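Local coordinates for protein TetR-family transcriptional regulator (PDB 2G7L) that probably represses or otherwise regulates transcription by binding DNA as a dimer of helical subunits, in the manner of the TetR family, at residues A[69-74]-A[117-122]; A[87-92]-A[133-138]; A[141-146]-A[224-229]; A[150-155]-A[216-221]. One frame throughout, in Å; residues are numbered along the deposited sequence. Where two conformers were deposited one is given.

Overall arrangement
From the N terminus, helices 21-35, 42-48 and 53-56 lead into helix 63-74, where contact 1 begins. It closes when loop 117-122 returns to that helix, tying the N-terminal region to the C-terminal domain. Contact 2 opens before that loop closes, so the two cross: 87-92 meets 133-138, joining the start of helix 89-106 to the end of helix 122-136. Contact 3 then brings the tail 224-229 back to the start of helix 142-161. Within its span lies contact 4, which pairs 150-155 with 216-221 on helices 142-161 and 206-223. Contacts 2, 3 and 4 touch one another, while contacts 1, 3 and 4 all meet the second subunit.

Contact 1. Residues A[69-74]-A[117-122]; sequences AVLDAL and ARPSGE
The side chain of D72, on helix 63-74, reaches across to the start of helix 122-136, where G121 holds the N-cap position. CG lies anti to the backbone N (chi1 -165°), which swings the carboxylate out of its own helix toward this turn. OD2 receives the N-H of G121 at 2.7 Å from G121 N, but the bond is weak and strongly bent (118° at the hydrogen), and OD2 is not placed with full certainty. Its better donor is the backbone N of Y124, within the first turn of the helix. Glycine suits the turn because it has no side chain to stand between the carboxylate and the backbone. Two residues earlier in the loop, the contact is apolar and close: P119 directs its ring at the helix, and L71 CD2 meets P119 CG at 3.7 Å, the two side chains crossing obliquely. L71, also with CG anti to its backbone N, is buried further by helices 89-106 and 108-116, while Y124 backs the proline. Beyond G121 the packing loosens. E122 is exposed and its end leads away from D72, toward a weak bond with H191 of the second subunit. A carboxylate set against the first turn of a helix would be favoured by the helix dipole and so probably stays ionised, which would help to tie helix 63-74, next to the DNA-binding region, to the start of helix 122-136.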
loop_
_atom_site.group_PDB
_atom_site.type_symbol
_atom_site.label_atom_id
_atom_site.label_comp_id
_atom_site.label_asym_id
_atom_site.label_seq_id
_atom_site.Cartn_x
_atom_site.Cartn_y
_atom_site.Cartn_z
ATOM N N ALA A 69 -13.524 8.878 6.290
ATOM C CA ALA A 69 -14.901 8.923 6.869
ATOM C C ALA A 69 -15.898 8.104 6.055
ATOM O O ALA A 69 -16.683 7.361 6.599
ATOM C CB ALA A 69 -15.359 10.382 6.936
ATOM N N VAL A 70 -15.866 8.224 4.734
ATOM C CA VAL A 70 -16.746 7.394 3.919
ATOM C C VAL A 70 -16.364 5.929 4.035
ATOM O O VAL A 70 -17.226 5.027 3.996
ATOM C CB VAL A 70 -16.689 7.813 2.438
ATOM C CG1 VAL A 70 -17.449 6.847 1.573
ATOM C CG2 VAL A 70 -17.246 9.299 2.277
ATOM N N LEU A 71 -15.053 5.654 4.089
ATOM C CA LEU A 71 -14.641 4.242 4.271
ATOM C C LEU A 71 -15.102 3.782 5.603
ATOM O O LEU A 71 -15.643 2.663 5.714
ATOM C CB LEU A 71 -13.113 4.031 4.117
ATOM C CG LEU A 71 -12.629 2.588 4.297
ATOM C CD1 LEU A 71 -13.336 1.685 3.314
ATOM C CD2 LEU A 71 -11.093 2.560 4.116
ATOM N N ASP A 72 -14.904 4.602 6.631
ATOM C CA ASP A 72 -15.400 4.203 7.953
ATOM C C ASP A 72 -16.877 3.793 7.965
ATOM O O ASP A 72 -17.239 2.701 8.413
ATOM C CB ASP A 72 -15.103 5.236 9.016
ATOM C CG ASP A 72 -15.286 4.674 10.427
ATOM O OD1 ASP A 72 -16.444 4.429 10.792
ATOM O OD2 ASP A 72 -14.309 4.503 11.198
ATOM N N ALA A 73 -17.722 4.630 7.387
ATOM C CA ALA A 73 -19.130 4.325 7.233
ATOM C C ALA A 73 -19.323 2.921 6.651
ATOM O O ALA A 73 -20.088 2.119 7.197
ATOM C CB ALA A 73 -19.799 5.394 6.299
ATOM N N LEU A 74 -18.621 2.625 5.557
ATOM C CA LEU A 74 -18.807 1.359 4.791
ATOM C C LEU A 74 -18.342 0.109 5.560
ATOM O O LEU A 74 -18.740 -1.026 5.260
ATOM C CB LEU A 74 -18.084 1.455 3.428
ATOM C CG LEU A 74 -18.669 2.472 2.431
ATOM C CD1 LEU A 74 -17.624 3.000 1.504
ATOM C CD2 LEU A 74 -19.793 1.841 1.587
ATOM N N ALA A 117 -4.561 8.520 4.555
ATOM C CA ALA A 117 -5.130 8.765 5.916
ATOM C C ALA A 117 -6.062 7.628 6.260
ATOM O O ALA A 117 -6.972 7.339 5.513
ATOM C CB ALA A 117 -5.830 10.126 6.015
ATOM N N ARG A 118 -5.751 6.922 7.359
ATOM C CA ARG A 118 -6.562 5.811 7.789
ATOM C C ARG A 118 -7.856 6.354 8.392
ATOM O O ARG A 118 -7.822 7.409 9.031
ATOM C CB ARG A 118 -5.842 4.994 8.877
ATOM C CG ARG A 118 -4.794 4.033 8.339
ATOM C CD ARG A 118 -4.223 3.227 9.442
ATOM N NE ARG A 118 -3.400 4.035 10.292
ATOM C CZ ARG A 118 -2.880 3.622 11.449
ATOM N NH1 ARG A 118 -3.122 2.390 11.894
ATOM N NH2 ARG A 118 -2.139 4.462 12.168
ATOM N N PRO A 119 -8.956 5.573 8.286
ATOM C CA PRO A 119 -10.159 5.877 9.033
ATOM C C PRO A 119 -9.886 6.051 10.528
ATOM O O PRO A 119 -8.857 5.574 11.063
ATOM C CB PRO A 119 -11.043 4.657 8.781
ATOM C CG PRO A 119 -10.643 4.222 7.430
ATOM C CD PRO A 119 -9.135 4.356 7.480
ATOM N N SER A 120 -10.807 6.754 11.192
ATOM C CA SER A 120 -10.686 7.021 12.597
ATOM C C SER A 120 -12.072 7.011 13.264
ATOM O O SER A 120 -12.217 7.486 14.368
ATOM C CB SER A 120 -9.994 8.364 12.820
ATOM O OG SER A 120 -10.766 9.435 12.277
ATOM N N GLY A 121 -13.090 6.465 12.620
ATOM C CA GLY A 121 -14.399 6.549 13.235
ATOM C C GLY A 121 -14.693 5.314 14.031
ATOM O O GLY A 121 -13.816 4.457 14.220
ATOM N N GLU A 122 -15.946 5.180 14.474
ATOM C CA GLU A 122 -16.296 4.073 15.369
ATOM C C GLU A 122 -16.125 2.675 14.785
ATOM O O GLU A 122 -15.737 1.741 15.499
ATOM C CB GLU A 122 -17.723 4.203 15.970
ATOM C CG GLU A 122 -17.893 3.303 17.238
ATOM C CD GLU A 122 -16.612 3.257 18.143
ATOM O OE1 GLU A 122 -16.283 4.289 18.790
ATOM O OE2 GLU A 122 -15.944 2.183 18.219
#

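Contact 2. Residues A[87-92]-A[133-138]; sequences EDWREQ and ELLARS
In the all-helical C-terminal domain of this TetR-family protein, the first turn of helix 89-106 packs beside the closing turn of helix 122-136, and W89 is the centre of the contact. Along 133-138, E133 comes first and works within its own segment: its OE1 forms a salt bridge with R137 NH1 at 2.6 Å, one helical turn on. L134 follows, its branched end lying against Q92 and the backbone of W89; its CD1 lies 3.9 Å from Q92 CB, the two side chains crossing at about a right angle, while its carbonyl O sits 3.5 Å from W89 CB. L135 starts off away from 87-92, yet its CD1 comes back to W89 CZ3, and it also packs on V145, V149 and L152 of helix 142-161. R137 is extended from CG to NE and uses its aliphatic part, with CB 3.5 Å from W89 CB. Its guanidinium is turned 75° from the indole, so the two do not stack, and the carboxylate of E87 offers only a distant opposite charge. S138 finishes the segment. Its OG, held between backbone N and carbonyl carbon (chi1 75°), bonds to L135 O at 2.9 Å, almost straight along the C=O axis. That leaves its methylene to lie over one indole face, opposite R90 CB: a CH-pi contact with S138 CB 3.8 Å from the centroid of the W89 six-membered ring.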
loop_
_atom_site.group_PDB
_atom_site.type_symbol
_atom_site.label_atom_id
_atom_site.label_comp_id
_atom_site.label_asym_id
_atom_site.label_seq_id
_atom_site.Cartn_x
_atom_site.Cartn_y
_atom_site.Cartn_z
ATOM N N GLU A 87 -15.255 -21.564 17.748
ATOM C CA GLU A 87 -14.251 -20.602 18.205
ATOM C C GLU A 87 -12.778 -21.106 18.212
ATOM O O GLU A 87 -12.383 -21.960 19.082
ATOM C CB GLU A 87 -14.627 -20.010 19.584
ATOM C CG GLU A 87 -13.521 -20.173 20.689
ATOM C CD GLU A 87 -13.388 -18.962 21.619
ATOM O OE1 GLU A 87 -12.278 -18.765 22.197
ATOM O OE2 GLU A 87 -14.388 -18.199 21.766
ATOM N N ASP A 88 -12.017 -20.659 17.193
ATOM C CA ASP A 88 -10.643 -20.137 17.426
ATOM C C ASP A 88 -9.936 -19.226 16.387
ATOM O O ASP A 88 -10.311 -19.123 15.208
ATOM C CB ASP A 88 -9.669 -21.020 18.250
ATOM C CG ASP A 88 -9.055 -20.234 19.497
ATOM O OD1 ASP A 88 -8.107 -20.748 20.119
ATOM O OD2 ASP A 88 -9.510 -19.111 19.873
ATOM N N TRP A 89 -8.910 -18.574 16.927
ATOM C CA TRP A 89 -8.626 -17.179 16.679
ATOM C C TRP A 89 -8.111 -16.898 15.271
ATOM O O TRP A 89 -8.490 -15.903 14.651
ATOM C CB TRP A 89 -7.666 -16.683 17.763
ATOM C CG TRP A 89 -6.313 -17.365 17.709
ATOM C CD1 TRP A 89 -5.890 -18.442 18.460
ATOM C CD2 TRP A 89 -5.213 -17.014 16.859
ATOM N NE1 TRP A 89 -4.585 -18.757 18.141
ATOM C CE2 TRP A 89 -4.158 -17.918 17.142
ATOM C CE3 TRP A 89 -5.012 -16.019 15.883
ATOM C CZ2 TRP A 89 -2.927 -17.866 16.470
ATOM C CZ3 TRP A 89 -3.809 -15.985 15.218
ATOM C CH2 TRP A 89 -2.773 -16.895 15.518
ATOM N N ARG A 90 -7.296 -17.815 14.749
ATOM C CA ARG A 90 -6.558 -17.598 13.505
ATOM C C ARG A 90 -7.498 -17.633 12.329
ATOM O O ARG A 90 -7.411 -16.811 11.420
ATOM C CB ARG A 90 -5.417 -18.636 13.352
ATOM C CG ARG A 90 -4.585 -18.416 12.129
ATOM C CD ARG A 90 -3.286 -19.143 12.189
ATOM N NE ARG A 90 -2.586 -19.043 10.920
ATOM C CZ ARG A 90 -1.267 -18.860 10.818
ATOM N NH1 ARG A 90 -0.527 -18.771 11.928
ATOM N NH2 ARG A 90 -0.679 -18.792 9.607
ATOM N N GLU A 91 -8.399 -18.599 12.348
ATOM C CA GLU A 91 -9.415 -18.706 11.299
ATOM C C GLU A 91 -10.437 -17.525 11.293
ATOM O O GLU A 91 -10.887 -17.058 10.215
ATOM C CB GLU A 91 -10.153 -20.032 11.476
ATOM C CG GLU A 91 -11.421 -20.191 10.619
ATOM C CD GLU A 91 -12.399 -21.223 11.216
ATOM O OE1 GLU A 91 -12.551 -21.258 12.473
ATOM O OE2 GLU A 91 -13.012 -21.996 10.415
ATOM N N GLN A 92 -10.824 -17.082 12.488
ATOM C CA GLN A 92 -11.743 -15.962 12.641
ATOM C C GLN A 92 -11.048 -14.643 12.291
ATOM O O GLN A 92 -11.642 -13.816 11.643
ATOM C CB GLN A 92 -12.209 -15.866 14.084
ATOM C CG GLN A 92 -13.315 -16.871 14.539
ATOM C CD GLN A 92 -13.528 -16.786 16.042
ATOM O OE1 GLN A 92 -14.478 -16.141 16.522
ATOM N NE2 GLN A 92 -12.618 -17.394 16.800
ATOM N N GLU A 133 -7.972 -8.325 19.442
ATOM C CA GLU A 133 -8.506 -9.346 20.349
ATOM C C GLU A 133 -8.134 -10.744 19.871
ATOM O O GLU A 133 -7.646 -11.570 20.627
ATOM C CB GLU A 133 -10.045 -9.229 20.314
ATOM C CG GLU A 133 -10.789 -9.796 21.509
ATOM C CD GLU A 133 -12.301 -9.929 21.217
ATOM O OE1 GLU A 133 -12.849 -11.008 21.555
ATOM O OE2 GLU A 133 -12.931 -9.009 20.602
ATOM N N LEU A 134 -8.468 -11.008 18.619
ATOM C CA LEU A 134 -8.188 -12.281 17.969
ATOM C C LEU A 134 -6.674 -12.543 17.882
ATOM O O LEU A 134 -6.166 -13.594 18.292
ATOM C CB LEU A 134 -8.810 -12.273 16.580
ATOM C CG LEU A 134 -10.330 -12.358 16.535
ATOM C CD1 LEU A 134 -10.855 -12.357 15.115
ATOM C CD2 LEU A 134 -10.858 -13.663 17.201
ATOM N N LEU A 135 -5.936 -11.583 17.345
ATOM C CA LEU A 135 -4.508 -11.811 17.206
ATOM C C LEU A 135 -3.854 -12.118 18.536
ATOM O O LEU A 135 -2.902 -12.893 18.625
ATOM C CB LEU A 135 -3.804 -10.617 16.491
ATOM C CG LEU A 135 -2.330 -10.879 16.100
ATOM C CD1 LEU A 135 -2.107 -12.189 15.212
ATOM C CD2 LEU A 135 -1.687 -9.641 15.492
ATOM N N ALA A 136 -4.320 -11.456 19.577
ATOM C CA ALA A 136 -3.745 -11.594 20.937
ATOM C C ALA A 136 -3.834 -13.072 21.515
ATOM O O ALA A 136 -2.995 -13.462 22.339
ATOM C CB ALA A 136 -4.443 -10.595 21.902
ATOM N N ARG A 137 -4.816 -13.832 21.026
ATOM C CA ARG A 137 -5.105 -15.207 21.478
ATOM C C ARG A 137 -3.966 -16.131 21.068
ATOM O O ARG A 137 -3.779 -17.204 21.657
ATOM C CB ARG A 137 -6.471 -15.677 20.913
ATOM C CG ARG A 137 -7.663 -14.811 21.458
ATOM C CD ARG A 137 -9.125 -15.216 21.120
ATOM N NE ARG A 137 -10.084 -14.390 21.904
ATOM C CZ ARG A 137 -11.363 -14.148 21.589
ATOM N NH1 ARG A 137 -12.099 -13.380 22.371
ATOM N NH2 ARG A 137 -11.921 -14.635 20.487
ATOM N N SER A 138 -3.192 -15.695 20.056
ATOM C CA SER A 138 -2.019 -16.429 19.605
ATOM C C SER A 138 -1.056 -16.639 20.785
ATOM O O SER A 138 -0.196 -17.496 20.702
ATOM C CB SER A 138 -1.288 -15.608 18.515
ATOM O OG SER A 138 -0.579 -14.501 19.118
#

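Contact 3. Residues A[141-146]-A[224-229]; sequences PGAQVA and TPVPGP
The C-terminal tail that follows helix 206-223 folds back here over the first turn of helix 142-161, at the end of a helix pair that, as in other TetR-family proteins, faces the second subunit. T224 is the first residue to leave helical geometry, and V226 makes the apolar contact of the tail: its CG1 rests 3.7 Å from A143 CB, with CG2 slightly farther from the same methyl. Alanine suits this spot, being small enough to let a branched side chain come down on the helix. Q144 lies alongside, its CG anti to the carbonyl carbon (chi1 -70°) and its chain extended beyond, so that it slides past V226 in the opposite direction. Its methylene carbon CG stands 3.2 Å from T224 O, and OE1 lies 3.3 Å from P225 CA. NE2 is too poorly angled to bond that carbonyl and instead donates to I221 O. The carbonyl of T224 accepts from W212 NE1 of the second subunit, and T224 OG1 bonds G220 O in its own chain and N219 ND2 of the second subunit. Between 141-146 and 224-229 the tail is thus joined by van der Waals contact alone, its polar groups being satisfied by its parent helix and the partner chain.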
loop_
_atom_site.group_PDB
_atom_site.type_symbol
_atom_site.label_atom_id
_atom_site.label_comp_id
_atom_site.label_asym_id
_atom_site.label_seq_id
_atom_site.Cartn_x
_atom_site.Cartn_y
_atom_site.Cartn_z
ATOM N N PRO A 141 3.696 -11.938 22.411
ATOM C CA PRO A 141 3.796 -10.744 23.197
ATOM C C PRO A 141 3.037 -9.539 22.644
ATOM O O PRO A 141 2.730 -9.480 21.445
ATOM C CB PRO A 141 5.287 -10.479 23.268
ATOM C CG PRO A 141 5.939 -11.856 23.116
ATOM C CD PRO A 141 5.016 -12.556 22.124
ATOM N N GLY A 142 2.704 -8.600 23.529
ATOM C CA GLY A 142 1.747 -7.537 23.189
ATOM C C GLY A 142 2.317 -6.575 22.135
ATOM O O GLY A 142 1.554 -6.040 21.320
ATOM N N ALA A 143 3.635 -6.367 22.141
ATOM C CA ALA A 143 4.255 -5.471 21.160
ATOM C C ALA A 143 4.024 -5.995 19.743
ATOM O O ALA A 143 3.713 -5.235 18.818
ATOM C CB ALA A 143 5.716 -5.287 21.439
ATOM N N GLN A 144 4.093 -7.319 19.591
ATOM C CA GLN A 144 3.935 -7.995 18.314
ATOM C C GLN A 144 2.502 -8.001 17.891
ATOM O O GLN A 144 2.167 -7.938 16.667
ATOM C CB GLN A 144 4.453 -9.426 18.397
ATOM C CG GLN A 144 5.964 -9.440 18.520
ATOM C CD GLN A 144 6.533 -10.755 19.090
ATOM O OE1 GLN A 144 7.352 -10.721 19.997
ATOM N NE2 GLN A 144 6.139 -11.877 18.522
ATOM N N VAL A 145 1.593 -8.110 18.863
ATOM C CA VAL A 145 0.177 -8.015 18.427
ATOM C C VAL A 145 -0.219 -6.570 18.026
ATOM O O VAL A 145 -0.970 -6.407 17.123
ATOM C CB VAL A 145 -0.865 -8.869 19.258
ATOM C CG1 VAL A 145 -0.248 -9.742 20.386
ATOM C CG2 VAL A 145 -2.183 -8.199 19.511
ATOM N N ALA A 146 0.371 -5.583 18.674
ATOM C CA ALA A 146 0.119 -4.169 18.452
ATOM C C ALA A 146 0.657 -3.708 17.072
ATOM O O ALA A 146 -0.103 -3.139 16.305
ATOM C CB ALA A 146 0.795 -3.344 19.620
ATOM N N THR A 224 8.424 -12.883 15.579
ATOM C CA THR A 224 9.461 -11.844 15.503
ATOM C C THR A 224 9.287 -10.809 16.584
ATOM O O THR A 224 8.348 -10.060 16.551
ATOM C CB THR A 224 9.437 -11.103 14.111
ATOM O OG1 THR A 224 9.393 -12.041 13.028
ATOM C CG2 THR A 224 10.615 -10.217 13.969
ATOM N N PRO A 225 10.191 -10.769 17.563
ATOM C CA PRO A 225 10.191 -9.738 18.607
ATOM C C PRO A 225 10.343 -8.314 18.048
ATOM O O PRO A 225 11.082 -8.100 17.051
ATOM C CB PRO A 225 11.432 -10.081 19.435
ATOM C CG PRO A 225 11.647 -11.527 19.200
ATOM C CD PRO A 225 11.271 -11.762 17.772
ATOM N N VAL A 226 9.635 -7.363 18.673
ATOM C CA VAL A 226 9.855 -5.971 18.410
ATOM C C VAL A 226 10.981 -5.382 19.235
ATOM O O VAL A 226 10.971 -5.444 20.481
ATOM C CB VAL A 226 8.540 -5.076 18.216
ATOM C CG1 VAL A 226 7.329 -5.859 18.129
ATOM C CG2 VAL A 226 8.476 -3.916 19.089
ATOM N N PRO A 227 12.029 -4.906 18.530
ATOM C CA PRO A 227 13.203 -4.408 19.223
ATOM C C PRO A 227 12.873 -3.148 19.951
ATOM O O PRO A 227 11.773 -2.609 19.790
ATOM C CB PRO A 227 14.211 -4.157 18.077
ATOM C CG PRO A 227 13.769 -5.091 17.008
ATOM C CD PRO A 227 12.230 -4.874 17.072
ATOM N N GLY A 228 13.784 -2.693 20.799
ATOM C CA GLY A 228 13.623 -1.375 21.398
ATOM C C GLY A 228 13.964 -0.283 20.376
ATOM O O GLY A 228 14.401 -0.592 19.259
ATOM N N PRO A 229 13.783 1.001 20.757
ATOM C CA PRO A 229 14.169 2.225 20.041
ATOM C C PRO A 229 15.472 2.173 19.203
ATOM O O PRO A 229 16.526 1.735 19.718
ATOM C CB PRO A 229 14.375 3.231 21.190
ATOM C CG PRO A 229 13.932 2.517 22.493
ATOM C CD PRO A 229 13.135 1.336 22.040
#

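Contact 4. Residues A[150-155]-A[216-221]; sequences DKLLQD and VLVNGI
Helices 142-161 and 206-223 run nearly antiparallel here, the axes of their segments 10.4 Å apart and 163° between their directions. At that spacing leucine-sized side chains meet between them. L152 and L217 carry most of the contact: with L152 CG anti to the carbonyl carbon (chi1 -72°), its branch turns toward the partner helix, where CD2 lies 3.8 Å from L217 CB and 4.1 Å from V218 CG2. Its CG also meets I221 CD1 at 3.9 Å, so one leucine touches three residues of the facing helix, L217 and I221 being one turn apart. L217 slides past L152 in the opposite direction and carries its CD1 against the carboxylate of D155, 3.3 Å from OD2. That oxygen is not left to the methyl group, since it is bonded to S213 OG. K151 contributes its CB, near L217 CD2 at 4.3 Å, while its ammonium turns off to W147 O. L97 and L135 cover L152 from the helices behind, and D150 forms a salt bridge with R209 of the second subunit. Such an antiparallel helix pair, with leucines between the helices and further residues meeting the second subunit, is consistent with the TetR-family dimer interface, where two pairs form a four-helix bundle.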
loop_
_atom_site.group_PDB
_atom_site.type_symbol
_atom_site.label_atom_id
_atom_site.label_comp_id
_atom_site.label_asym_id
_atom_site.label_seq_id
_atom_site.Cartn_x
_atom_site.Cartn_y
_atom_site.Cartn_z
ATOM N N ASP A 150 -1.589 -3.433 12.647
ATOM C CA ASP A 150 -1.206 -2.408 11.654
ATOM C C ASP A 150 -0.714 -3.025 10.332
ATOM O O ASP A 150 -1.210 -2.704 9.228
ATOM C CB ASP A 150 -0.105 -1.544 12.275
ATOM C CG ASP A 150 -0.667 -0.312 13.024
ATOM O OD1 ASP A 150 -1.805 -0.404 13.581
ATOM O OD2 ASP A 150 0.021 0.762 13.039
ATOM N N LYS A 151 0.195 -4.004 10.430
ATOM C CA LYS A 151 0.725 -4.705 9.256
ATOM C C LYS A 151 -0.294 -5.527 8.547
ATOM O O LYS A 151 -0.325 -5.517 7.328
ATOM C CB LYS A 151 1.934 -5.605 9.637
ATOM C CG LYS A 151 3.214 -4.763 9.692
ATOM C CD LYS A 151 3.751 -4.438 11.090
ATOM C CE LYS A 151 4.426 -2.943 11.258
ATOM N NZ LYS A 151 3.467 -2.131 12.184
ATOM N N LEU A 152 -1.127 -6.283 9.280
ATOM C CA LEU A 152 -2.250 -7.029 8.623
ATOM C C LEU A 152 -3.262 -6.100 7.914
ATOM O O LEU A 152 -3.798 -6.400 6.843
ATOM C CB LEU A 152 -2.969 -7.876 9.664
ATOM C CG LEU A 152 -2.287 -9.117 10.224
ATOM C CD1 LEU A 152 -2.932 -9.495 11.543
ATOM C CD2 LEU A 152 -2.247 -10.271 9.113
ATOM N N LEU A 153 -3.506 -4.932 8.497
ATOM C CA LEU A 153 -4.449 -3.995 7.869
ATOM C C LEU A 153 -3.807 -3.326 6.646
ATOM O O LEU A 153 -4.438 -3.229 5.575
ATOM C CB LEU A 153 -4.948 -2.937 8.904
ATOM C CG LEU A 153 -5.993 -3.485 9.930
ATOM C CD1 LEU A 153 -6.302 -2.520 11.074
ATOM C CD2 LEU A 153 -7.226 -3.926 9.222
ATOM N N GLN A 154 -2.584 -2.830 6.836
ATOM C CA GLN A 154 -1.860 -2.185 5.738
ATOM C C GLN A 154 -1.699 -3.110 4.535
ATOM O O GLN A 154 -1.752 -2.680 3.422
ATOM C CB GLN A 154 -0.490 -1.719 6.171
ATOM C CG GLN A 154 0.131 -0.769 5.092
ATOM C CD GLN A 154 1.567 -0.613 5.317
ATOM O OE1 GLN A 154 1.997 0.322 5.956
ATOM N NE2 GLN A 154 2.340 -1.587 4.859
ATOM N N ASP A 155 -1.494 -4.384 4.787
ATOM C CA ASP A 155 -1.287 -5.392 3.742
ATOM C C ASP A 155 -2.559 -5.590 2.913
ATOM O O ASP A 155 -2.492 -5.644 1.669
ATOM C CB ASP A 155 -0.839 -6.696 4.411
ATOM C CG ASP A 155 -0.797 -7.897 3.435
ATOM O OD1 ASP A 155 -0.012 -7.830 2.428
ATOM O OD2 ASP A 155 -1.537 -8.890 3.692
ATOM N N VAL A 216 1.796 -15.732 5.871
ATOM C CA VAL A 216 3.158 -15.208 5.976
ATOM C C VAL A 216 3.235 -14.219 7.107
ATOM O O VAL A 216 4.182 -14.209 7.929
ATOM C CB VAL A 216 3.588 -14.487 4.603
ATOM C CG1 VAL A 216 4.841 -13.740 4.747
ATOM C CG2 VAL A 216 3.641 -15.461 3.515
ATOM N N LEU A 217 2.234 -13.325 7.139
ATOM C CA LEU A 217 2.287 -12.250 8.119
ATOM C C LEU A 217 2.034 -12.789 9.503
ATOM O O LEU A 217 2.744 -12.434 10.459
ATOM C CB LEU A 217 1.232 -11.171 7.745
ATOM C CG LEU A 217 1.796 -10.219 6.662
ATOM C CD1 LEU A 217 0.669 -9.506 6.045
ATOM C CD2 LEU A 217 2.737 -9.194 7.369
ATOM N N VAL A 218 1.012 -13.618 9.647
ATOM C CA VAL A 218 0.728 -14.190 11.045
ATOM C C VAL A 218 1.922 -14.981 11.615
ATOM O O VAL A 218 2.465 -14.729 12.752
ATOM C CB VAL A 218 -0.618 -14.998 11.018
ATOM C CG1 VAL A 218 -0.887 -15.604 12.359
ATOM C CG2 VAL A 218 -1.779 -13.985 10.715
ATOM N N ASN A 219 2.450 -15.851 10.760
ATOM C CA ASN A 219 3.687 -16.603 11.104
ATOM C C ASN A 219 4.807 -15.674 11.448
ATOM O O ASN A 219 5.466 -15.794 12.482
ATOM C CB ASN A 219 4.068 -17.475 9.942
ATOM C CG ASN A 219 3.173 -18.640 9.842
ATOM O OD1 ASN A 219 2.464 -18.923 10.811
ATOM N ND2 ASN A 219 3.139 -19.324 8.677
ATOM N N GLY A 220 5.033 -14.665 10.623
ATOM C CA GLY A 220 6.109 -13.735 11.034
ATOM C C GLY A 220 5.835 -12.887 12.238
ATOM O O GLY A 220 6.718 -12.597 13.031
ATOM N N ILE A 221 4.619 -12.349 12.317
ATOM C CA ILE A 221 4.278 -11.491 13.473
ATOM C C ILE A 221 4.471 -12.258 14.807
ATOM O O ILE A 221 5.129 -11.763 15.750
ATOM C CB ILE A 221 2.840 -10.952 13.373
ATOM C CG1 ILE A 221 2.728 -9.889 12.251
ATOM C CG2 ILE A 221 2.342 -10.390 14.775
ATOM C CD1 ILE A 221 1.291 -9.733 11.754
#